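Local coordinates for nitrate regulatory protein (PDB 4AKK) that acts as a nitrate- and nitrite-responsive transcription antiterminator, binding the terminator site in the nasF operon leader RNA to switch on nasFEDCBA expression, at residues W133-L138 with R164-I169. Numbering follows the deposited sequence.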
loop_
_atom_site.group_PDB
_atom_site.type_symbol
_atom_site.label_atom_id
_atom_site.label_comp_id
_atom_site.label_asym_id
_atom_site.label_seq_id
_atom_site.Cartn_x
_atom_site.Cartn_y
_atom_site.Cartn_z
ATOM N N TRP A 133 7.495 -3.161 -25.520
ATOM C CA TRP A 133 7.631 -4.531 -26.015
ATOM C C TRP A 133 6.362 -5.009 -26.713
ATOM O O TRP A 133 6.426 -5.675 -27.744
ATOM C CB TRP A 133 7.995 -5.477 -24.867
ATOM C CG TRP A 133 7.971 -6.934 -25.226
ATOM C CD1 TRP A 133 6.867 -7.727 -25.360
ATOM C CD2 TRP A 133 9.101 -7.779 -25.476
ATOM N NE1 TRP A 133 7.239 -9.008 -25.686
ATOM C CE2 TRP A 133 8.606 -9.066 -25.762
ATOM C CE3 TRP A 133 10.484 -7.569 -25.487
ATOM C CZ2 TRP A 133 9.444 -10.139 -26.058
ATOM C CZ3 TRP A 133 11.315 -8.637 -25.781
ATOM C CH2 TRP A 133 10.793 -9.905 -26.063
ATOM N N TYR A 134 5.210 -4.651 -26.159
ATOM C CA TYR A 134 3.925 -5.072 -26.715
ATOM C C TYR A 134 3.428 -4.221 -27.877
ATOM O O TYR A 134 2.632 -4.688 -28.682
ATOM C CB TYR A 134 2.850 -5.078 -25.627
ATOM C CG TYR A 134 3.003 -6.206 -24.645
ATOM C CD1 TYR A 134 2.494 -7.467 -24.923
ATOM C CD2 TYR A 134 3.661 -6.011 -23.441
ATOM C CE1 TYR A 134 2.646 -8.507 -24.024
ATOM C CE2 TYR A 134 3.814 -7.040 -22.541
ATOM C CZ TYR A 134 3.306 -8.285 -22.834
ATOM O OH TYR A 134 3.461 -9.307 -21.927
ATOM N N LEU A 135 3.869 -2.969 -27.957
ATOM C CA LEU A 135 3.354 -2.063 -28.979
ATOM C C LEU A 135 3.457 -2.584 -30.421
ATOM O O LEU A 135 2.504 -2.454 -31.184
ATOM C CB LEU A 135 3.972 -0.669 -28.843
ATOM C CG LEU A 135 3.436 0.102 -27.635
ATOM C CD1 LEU A 135 4.119 1.454 -27.483
ATOM C CD2 LEU A 135 1.924 0.270 -27.727
ATOM N N PRO A 136 4.605 -3.176 -30.799
ATOM C CA PRO A 136 4.746 -3.656 -32.181
ATOM C C PRO A 136 3.823 -4.824 -32.524
ATOM O O PRO A 136 3.771 -5.239 -33.677
ATOM C CB PRO A 136 6.205 -4.124 -32.246
ATOM C CG PRO A 136 6.888 -3.455 -31.104
ATOM C CD PRO A 136 5.852 -3.335 -30.035
ATOM N N GLN A 137 3.108 -5.355 -31.542
ATOM C CA GLN A 137 2.218 -6.481 -31.798
ATOM C C GLN A 137 0.867 -6.011 -32.320
ATOM O O GLN A 137 0.035 -6.815 -32.726
ATOM C CB GLN A 137 2.042 -7.328 -30.541
ATOM C CG GLN A 137 3.353 -7.743 -29.912
ATOM C CD GLN A 137 3.202 -8.909 -28.957
ATOM O OE1 GLN A 137 2.107 -9.184 -28.456
ATOM N NE2 GLN A 137 4.305 -9.601 -28.696
ATOM N N LEU A 138 0.661 -4.700 -32.327
ATOM C CA LEU A 138 -0.568 -4.134 -32.860
ATOM C C LEU A 138 -0.844 -4.522 -34.308
ATOM O O LEU A 138 -1.991 -4.757 -34.675
ATOM C CB LEU A 138 -0.566 -2.617 -32.721
ATOM C CG LEU A 138 -0.951 -2.118 -31.336
ATOM C CD1 LEU A 138 -0.755 -0.616 -31.244
ATOM C CD2 LEU A 138 -2.389 -2.513 -31.019
ATOM N N ARG A 164 -2.698 -1.630 -20.191
ATOM C CA ARG A 164 -2.281 -1.753 -18.797
ATOM C C ARG A 164 -0.792 -1.452 -18.573
ATOM O O ARG A 164 -0.417 -0.815 -17.583
ATOM C CB ARG A 164 -2.615 -3.153 -18.273
ATOM C CG ARG A 164 -2.001 -3.469 -16.904
ATOM C CD ARG A 164 -2.584 -4.747 -16.328
ATOM N NE ARG A 164 -2.504 -5.840 -17.288
ATOM C CZ ARG A 164 -1.483 -6.688 -17.366
ATOM N NH1 ARG A 164 -0.457 -6.579 -16.523
ATOM N NH2 ARG A 164 -1.498 -7.652 -18.278
ATOM N N HIS A 165 0.057 -1.919 -19.480
ATOM C CA HIS A 165 1.486 -1.633 -19.385
ATOM C C HIS A 165 1.812 -0.168 -19.656
ATOM O O HIS A 165 2.770 0.366 -19.112
ATOM C CB HIS A 165 2.284 -2.543 -20.307
ATOM C CG HIS A 165 2.225 -3.979 -19.904
ATOM N ND1 HIS A 165 2.492 -4.578 -18.721
ATOM C CD2 HIS A 165 1.800 -4.978 -20.752
ATOM C CE1 HIS A 165 2.244 -5.918 -18.881
ATOM N NE2 HIS A 165 1.830 -6.134 -20.115
ATOM N N LEU A 166 1.003 0.481 -20.482
ATOM C CA LEU A 166 1.190 1.902 -20.751
ATOM C C LEU A 166 0.845 2.676 -19.497
ATOM O O LEU A 166 1.595 3.547 -19.079
ATOM C CB LEU A 166 0.315 2.361 -21.919
ATOM C CG LEU A 166 0.850 1.960 -23.290
ATOM C CD1 LEU A 166 -0.199 2.204 -24.363
ATOM C CD2 LEU A 166 2.147 2.722 -23.590
ATOM N N LEU A 167 -0.290 2.331 -18.898
ATOM C CA LEU A 167 -0.753 2.950 -17.663
ATOM C C LEU A 167 0.203 2.750 -16.492
ATOM O O LEU A 167 0.353 3.646 -15.665
ATOM C CB LEU A 167 -2.138 2.414 -17.283
ATOM C CG LEU A 167 -3.305 2.880 -18.149
ATOM C CD1 LEU A 167 -4.621 2.335 -17.609
ATOM C CD2 LEU A 167 -3.349 4.395 -18.226
ATOM N N ASN A 168 0.843 1.583 -16.426
ATOM C CA ASN A 168 1.792 1.276 -15.361
ATOM C C ASN A 168 3.028 2.164 -15.414
ATOM O O ASN A 168 3.791 2.229 -14.455
ATOM C CB ASN A 168 2.232 -0.205 -15.388
ATOM C CG ASN A 168 1.114 -1.170 -15.008
ATOM O OD1 ASN A 168 0.094 -0.772 -14.455
ATOM N ND2 ASN A 168 1.311 -2.454 -15.312
ATOM N N ILE A 169 3.246 2.846 -16.530
ATOM C CA ILE A 169 4.360 3.782 -16.568
ATOM C C ILE A 169 4.096 4.966 -15.635
ATOM O O ILE A 169 5.007 5.469 -14.997
ATOM C CB ILE A 169 4.631 4.317 -17.977
ATOM C CG1 ILE A 169 5.065 3.186 -18.918
ATOM C CG2 ILE A 169 5.677 5.437 -17.912
ATOM C CD1 ILE A 169 5.141 3.601 -20.378
HETATM O O HOH W 1 1.782 -9.150 -19.791
#
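Y134 and H165 carry the aromatic part of this contact. The two planes differ by only 11°, but the rings are displaced along each other, so little of one lies over the other. Their centroids are 4.7 Å apart. CD2 and CE2 of the phenol lie alongside CD2 and NE2 of the imidazole. The closest approach is Y134 CE2 to H165 NE2, at 3.3 Å. In both residues CG sits beside the backbone N (chi1 -72° and -66°) and CB points at the other segment, which carries each ring to its partner. W133 CD1 covers one face of the phenol from within its own segment.

No hydrogen bond joins the two segments directly. One water lies 2.7 Å from Y134 OH and 3.0 Å from H165 NE2, bonded to both. It sits at the imidazole edge, in the ring plane, and so bridges the phenol hydroxyl and the imidazole nitrogen.

The apolar part rests on one loose methyl contact, L135 CD2 to L166 CD1 at 4.4 Å.

The contact joins helices 122-134 and 152-167 in the all-helical NIT domain, the nitrate receptor. F109 of helix 92-117 touches both leucines, and helix 56-85 packs on L166 through L69, V70 and L73. At the aromatic pair, I331 of the second subunit packs on Y134 and A332 of that subunit on H165, so this buried site also borders the dimer interface.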